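Local coordinates for protein acetyl-CoA acetyltransferase (Elizabethkingia anophelis NUHP1, PDB 6BN2) that probably condenses two molecules of acetyl-CoA into acetoacetyl-CoA and free coenzyme A, as a biosynthetic thiolase working through a covalent acyl-enzyme intermediate, at residues Pro130-Gly135 / Leu150-Leu155. Sequence-based numbering, arbitrary orientation. Where two conformers were deposited one is given.
Sequences PHYIDG and LLKDGL
The phenol of Y132 reaches from strand 131-133 to helix 149-155 and donates its hydroxyl proton to D153, with OH 2.6 Å from OD2. This is the one hydrogen bond between the two segments. OD2 is approached from above the carboxylate, 41° out of its plane, and the carboxylate is turned 37° against the ring. OD2 of D153 lies at the ring edge near its plane, 3.2 Å from CE2 of Y132. In Y132, CG stands anti to the carbonyl carbon (chi1 -54°), which carries the ring off the strand toward the helix.

Nonpolar contact is slight. The methylene CG of K152 comes weakly to the same edge, 4.5 Å from CE2 of Y132.

The same carboxylate also faces the second subunit: OD2 of D153 accepts the backbone N of G68 and OD1 that of G70, both of that subunit. Strand 131-133 pairs antiparallel with 147-148 and also with a strand of the second subunit, so the sheet runs on across the interface, in an excursion from the thiolase core that takes part in subunit contact. Three N-H or O-H donors thus converge on one buried carboxylate, which would be expected to stabilise its negative charge and tie strand, helix and neighbouring subunit together.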
loop_
_atom_site.group_PDB
_atom_site.type_symbol
_atom_site.label_atom_id
_atom_site.label_comp_id
_atom_site.label_asym_id
_atom_site.label_seq_id
_atom_site.Cartn_x
_atom_site.Cartn_y
_atom_site.Cartn_z
ATOM N N PRO A 130 -12.621 -5.350 11.343
ATOM C CA PRO A 130 -14.073 -5.532 11.395
ATOM C C PRO A 130 -14.527 -6.774 10.639
ATOM O O PRO A 130 -13.754 -7.457 9.970
ATOM C CB PRO A 130 -14.628 -4.259 10.735
ATOM C CG PRO A 130 -13.517 -3.688 9.951
ATOM C CD PRO A 130 -12.209 -4.232 10.467
ATOM N N HIS A 131 -15.818 -7.072 10.800
ATOM C CA HIS A 131 -16.579 -7.916 9.886
ATOM C C HIS A 131 -17.235 -7.040 8.815
ATOM O O HIS A 131 -17.490 -5.854 9.029
ATOM C CB HIS A 131 -17.662 -8.694 10.641
ATOM C CG HIS A 131 -17.146 -9.838 11.448
ATOM N ND1 HIS A 131 -16.358 -9.666 12.565
ATOM C CD2 HIS A 131 -17.317 -11.174 11.303
ATOM C CE1 HIS A 131 -16.083 -10.850 13.089
ATOM N NE2 HIS A 131 -16.647 -11.781 12.336
ATOM N N TYR A 132 -17.510 -7.643 7.653
ATOM C CA TYR A 132 -17.975 -6.922 6.469
ATOM C C TYR A 132 -19.380 -7.352 6.089
ATOM O O TYR A 132 -19.693 -8.545 6.098
ATOM C CB TYR A 132 -17.079 -7.225 5.264
ATOM C CG TYR A 132 -15.602 -7.003 5.437
ATOM C CD1 TYR A 132 -15.106 -5.993 6.265
ATOM C CD2 TYR A 132 -14.694 -7.805 4.750
ATOM C CE1 TYR A 132 -13.718 -5.807 6.405
ATOM C CE2 TYR A 132 -13.334 -7.619 4.868
ATOM C CZ TYR A 132 -12.849 -6.617 5.687
ATOM O OH TYR A 132 -11.481 -6.459 5.789
ATOM N N ILE A 133 -20.208 -6.396 5.683
ATOM C CA ILE A 133 -21.502 -6.697 5.076
ATOM C C ILE A 133 -21.647 -5.859 3.811
ATOM O O ILE A 133 -21.188 -4.715 3.767
ATOM C CB ILE A 133 -22.663 -6.438 6.062
ATOM C CG1 ILE A 133 -24.003 -6.800 5.427
ATOM C CG2 ILE A 133 -22.680 -4.998 6.539
ATOM C CD1 ILE A 133 -25.160 -6.622 6.380
ATOM N N ASP A 134 -22.227 -6.444 2.760
ATOM C CA ASP A 134 -22.629 -5.640 1.600
ATOM C C ASP A 134 -23.908 -4.917 1.986
ATOM O O ASP A 134 -24.997 -5.500 1.972
ATOM C CB ASP A 134 -22.841 -6.499 0.361
ATOM C CG ASP A 134 -23.327 -5.680 -0.853
ATOM O OD1 ASP A 134 -23.536 -4.445 -0.745
ATOM O OD2 ASP A 134 -23.496 -6.283 -1.931
ATOM N N GLY A 135 -23.789 -3.645 2.343
ATOM C CA GLY A 135 -24.961 -2.916 2.785
ATOM C C GLY A 135 -25.751 -2.223 1.696
ATOM O O GLY A 135 -26.868 -1.769 1.956
ATOM N N LEU A 150 -10.595 -10.496 9.044
ATOM C CA LEU A 150 -9.329 -11.191 9.269
ATOM C C LEU A 150 -9.230 -12.424 8.395
ATOM O O LEU A 150 -8.210 -12.661 7.734
ATOM C CB LEU A 150 -9.211 -11.610 10.738
ATOM C CG LEU A 150 -8.676 -10.670 11.798
ATOM C CD1 LEU A 150 -8.764 -11.352 13.154
ATOM C CD2 LEU A 150 -7.262 -10.336 11.476
ATOM N N LEU A 151 -10.282 -13.241 8.404
ATOM C CA LEU A 151 -10.263 -14.456 7.603
ATOM C C LEU A 151 -10.323 -14.139 6.118
ATOM O O LEU A 151 -9.632 -14.780 5.322
ATOM C CB LEU A 151 -11.429 -15.365 7.982
ATOM C CG LEU A 151 -11.418 -15.912 9.398
ATOM C CD1 LEU A 151 -12.685 -16.709 9.644
ATOM C CD2 LEU A 151 -10.174 -16.774 9.580
ATOM N N LYS A 152 -11.145 -13.151 5.729
ATOM C CA LYS A 152 -11.386 -12.901 4.310
ATOM C C LYS A 152 -10.181 -12.251 3.640
ATOM O O LYS A 152 -9.773 -12.658 2.545
ATOM C CB LYS A 152 -12.629 -12.027 4.131
ATOM C CG LYS A 152 -12.846 -11.526 2.695
ATOM C CD LYS A 152 -13.251 -12.643 1.745
ATOM C CE LYS A 152 -13.476 -12.105 0.329
ATOM N NZ LYS A 152 -13.670 -13.200 -0.680
ATOM N N ASP A 153 -9.611 -11.222 4.262
ATOM C CA ASP A 153 -8.530 -10.483 3.625
ATOM C C ASP A 153 -7.155 -10.908 4.123
ATOM O O ASP A 153 -6.157 -10.707 3.420
ATOM C CB ASP A 153 -8.710 -8.973 3.851
ATOM C CG ASP A 153 -9.952 -8.403 3.152
ATOM O OD1 ASP A 153 -10.477 -9.036 2.203
ATOM O OD2 ASP A 153 -10.392 -7.295 3.549
ATOM N N GLY A 154 -7.079 -11.480 5.318
ATOM C CA GLY A 154 -5.780 -11.791 5.892
ATOM C C GLY A 154 -5.334 -13.233 5.722
ATOM O O GLY A 154 -4.192 -13.481 5.317
ATOM N N LEU A 155 -6.216 -14.190 6.020
ATOM C CA LEU A 155 -5.795 -15.566 6.288
ATOM C C LEU A 155 -6.309 -16.604 5.297
ATOM O O LEU A 155 -5.974 -17.791 5.437
ATOM C CB LEU A 155 -6.238 -15.986 7.697
ATOM C CG LEU A 155 -5.779 -15.016 8.788
ATOM C CD1 LEU A 155 -6.365 -15.426 10.135
ATOM C CD2 LEU A 155 -4.264 -14.933 8.836
#